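Side-chain contact in putative uncharacterized protein (Paracoccus denitrificans, PDB 3DML), which probably acts as a periplasmic thiol-disulfide oxidoreductase of the thioredoxin type, serving chemotrophic sulfur oxidation: residues M24-G29 with R35-I40. Residues are numbered along the deposited sequence; the frame is centred on the assembly and turned at random. Where two conformers were deposited one is given.
Sequences MFEQPG and RWDAEI
M24 on strand 24-26 and W36 on helix 35-39 point their side chains at each other; their CA atoms lie 10.0 Å apart, and the segment axes approach to 11.7 Å with their directions at 131°. M24, a selenomethionine deposited in two conformers, carries the apolar half. Its CG stands anti to the backbone N (chi1 172°) and the chain stays extended, bringing the selenium to W36 in a Met-aromatic contact. The 3.2 Å from M24 SE to W36 CE3 is tight, belongs to the given conformer and is therefore doubtful. The approach to the six-membered ring is oblique, with M24 CE alongside W36 CE3. I40 CB rests over the rim of one face of the indole, and F80, F101 and Y95 gather round it. With an alanine in place of W36, a gap would probably open between F80, F101 and Y95, and the selenium of M24 would lose the indole.

Next to this, two acids meet. E26 too was deposited in two conformers; in the one given, E26 OE1 lies 3.2 Å from D37 OD2, the carboxylate planes 46° apart, and a water donating to both E26 OE2 and D37 OD2 bridges them. R57, salt-bridged to D37 OD1, is likely to ease the repulsion. The arrangement is the strand-to-helix packing of a thioredoxin fold, where helix 31-39, at whose start the CxxC pair C30 and C33 lies, probably the redox site, packs against the central sheet.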
loop_
_atom_site.group_PDB
_atom_site.type_symbol
_atom_site.label_atom_id
_atom_site.label_comp_id
_atom_site.label_asym_id
_atom_site.label_seq_id
_atom_site.Cartn_x
_atom_site.Cartn_y
_atom_site.Cartn_z
HETATM N N MSE A 24 2.779 1.575 -1.958
HETATM C CA MSE A 24 3.441 1.444 -0.686
HETATM C C MSE A 24 4.478 2.548 -0.555
HETATM O O MSE A 24 5.433 2.605 -1.341
HETATM C CB MSE A 24 4.105 0.082 -0.587
HETATM C CG MSE A 24 4.971 -0.027 0.631
HETATM SE SE MSE A 24 5.910 -1.710 0.701
HETATM C CE MSE A 24 6.416 -1.508 2.566
ATOM N N PHE A 25 4.286 3.417 0.433
ATOM C CA PHE A 25 5.186 4.532 0.664
ATOM C C PHE A 25 6.222 4.179 1.710
ATOM O O PHE A 25 5.875 3.746 2.814
ATOM C CB PHE A 25 4.400 5.793 1.050
ATOM C CG PHE A 25 3.634 6.374 -0.089
ATOM C CD1 PHE A 25 4.220 7.336 -0.912
ATOM C CD2 PHE A 25 2.336 5.937 -0.368
ATOM C CE1 PHE A 25 3.501 7.876 -1.983
ATOM C CE2 PHE A 25 1.611 6.464 -1.433
ATOM C CZ PHE A 25 2.182 7.429 -2.255
ATOM N N GLU A 26 7.487 4.378 1.342
ATOM C CA GLU A 26 8.645 4.002 2.166
ATOM C C GLU A 26 9.589 5.171 2.390
ATOM O O GLU A 26 9.429 6.229 1.778
ATOM C CB GLU A 26 9.447 2.914 1.453
ATOM C CG GLU A 26 8.690 1.653 1.156
ATOM C CD GLU A 26 9.621 0.469 1.024
ATOM O OE1 GLU A 26 9.232 -0.636 1.444
ATOM O OE2 GLU A 26 10.745 0.645 0.507
ATOM N N GLN A 27 10.574 4.988 3.272
ATOM C CA GLN A 27 11.679 5.933 3.422
ATOM C C GLN A 27 12.882 5.169 3.954
ATOM O O GLN A 27 12.714 4.064 4.483
ATOM C CB GLN A 27 11.330 7.080 4.372
ATOM C CG GLN A 27 11.156 6.708 5.865
ATOM C CD GLN A 27 10.778 7.924 6.672
ATOM O OE1 GLN A 27 11.529 8.907 6.712
ATOM N NE2 GLN A 27 9.600 7.885 7.309
ATOM N N PRO A 28 14.096 5.729 3.779
ATOM C CA PRO A 28 15.303 5.099 4.302
ATOM C C PRO A 28 15.252 4.862 5.796
ATOM O O PRO A 28 14.747 5.703 6.565
ATOM C CB PRO A 28 16.405 6.116 3.958
ATOM C CG PRO A 28 15.907 6.776 2.745
ATOM C CD PRO A 28 14.426 6.952 3.024
ATOM N N GLY A 29 15.762 3.700 6.197
ATOM C CA GLY A 29 15.850 3.342 7.602
ATOM C C GLY A 29 14.533 2.964 8.254
ATOM O O GLY A 29 14.462 2.866 9.476
ATOM N N ARG A 35 10.315 -4.909 7.424
ATOM C CA ARG A 35 9.542 -6.074 7.871
ATOM C C ARG A 35 8.490 -6.511 6.873
ATOM O O ARG A 35 8.345 -7.694 6.605
ATOM C CB ARG A 35 8.861 -5.835 9.206
ATOM C CG ARG A 35 9.809 -5.850 10.377
ATOM C CD ARG A 35 8.961 -5.900 11.660
ATOM N NE ARG A 35 9.768 -5.655 12.846
ATOM C CZ ARG A 35 9.258 -5.545 14.066
ATOM N NH1 ARG A 35 7.950 -5.660 14.248
ATOM N NH2 ARG A 35 10.058 -5.321 15.092
ATOM N N TRP A 36 7.776 -5.557 6.293
ATOM C CA TRP A 36 6.746 -5.889 5.306
ATOM C C TRP A 36 7.404 -6.498 4.064
ATOM O O TRP A 36 6.885 -7.477 3.495
ATOM C CB TRP A 36 5.975 -4.639 4.890
ATOM C CG TRP A 36 4.764 -4.946 4.031
ATOM C CD1 TRP A 36 3.514 -5.239 4.464
ATOM C CD2 TRP A 36 4.716 -4.991 2.605
ATOM N NE1 TRP A 36 2.671 -5.446 3.399
ATOM C CE2 TRP A 36 3.386 -5.289 2.240
ATOM C CE3 TRP A 36 5.665 -4.786 1.596
ATOM C CZ2 TRP A 36 2.976 -5.398 0.903
ATOM C CZ3 TRP A 36 5.248 -4.896 0.246
ATOM C CH2 TRP A 36 3.918 -5.216 -0.071
ATOM N N ASP A 37 8.517 -5.890 3.640
ATOM C CA ASP A 37 9.305 -6.395 2.487
ATOM C C ASP A 37 9.770 -7.840 2.688
ATOM O O ASP A 37 9.787 -8.613 1.746
ATOM C CB ASP A 37 10.525 -5.508 2.178
ATOM C CG ASP A 37 10.153 -4.144 1.611
ATOM O OD1 ASP A 37 9.042 -3.945 1.070
ATOM O OD2 ASP A 37 10.998 -3.237 1.719
ATOM N N ALA A 38 10.141 -8.206 3.909
ATOM C CA ALA A 38 10.555 -9.572 4.217
ATOM C C ALA A 38 9.376 -10.525 4.386
ATOM O O ALA A 38 9.477 -11.703 4.037
ATOM C CB ALA A 38 11.406 -9.599 5.477
ATOM N N GLU A 39 8.272 -10.035 4.949
ATOM C CA GLU A 39 7.201 -10.915 5.396
ATOM C C GLU A 39 6.074 -11.054 4.394
ATOM O O GLU A 39 5.620 -12.176 4.115
ATOM C CB GLU A 39 6.628 -10.443 6.733
ATOM C CG GLU A 39 7.610 -10.627 7.857
ATOM C CD GLU A 39 7.243 -9.926 9.148
ATOM O OE1 GLU A 39 6.072 -9.491 9.348
ATOM O OE2 GLU A 39 8.167 -9.836 9.989
ATOM N N ILE A 40 5.592 -9.922 3.884
ATOM C CA ILE A 40 4.444 -9.925 2.988
ATOM C C ILE A 40 4.880 -9.885 1.512
ATOM O O ILE A 40 4.344 -10.638 0.682
ATOM C CB ILE A 40 3.489 -8.732 3.265
ATOM C CG1 ILE A 40 2.857 -8.800 4.677
ATOM C CG2 ILE A 40 2.426 -8.613 2.169
ATOM C CD1 ILE A 40 1.982 -9.996 4.894
HETATM O O HOH W 1 12.234 -1.789 -0.808
#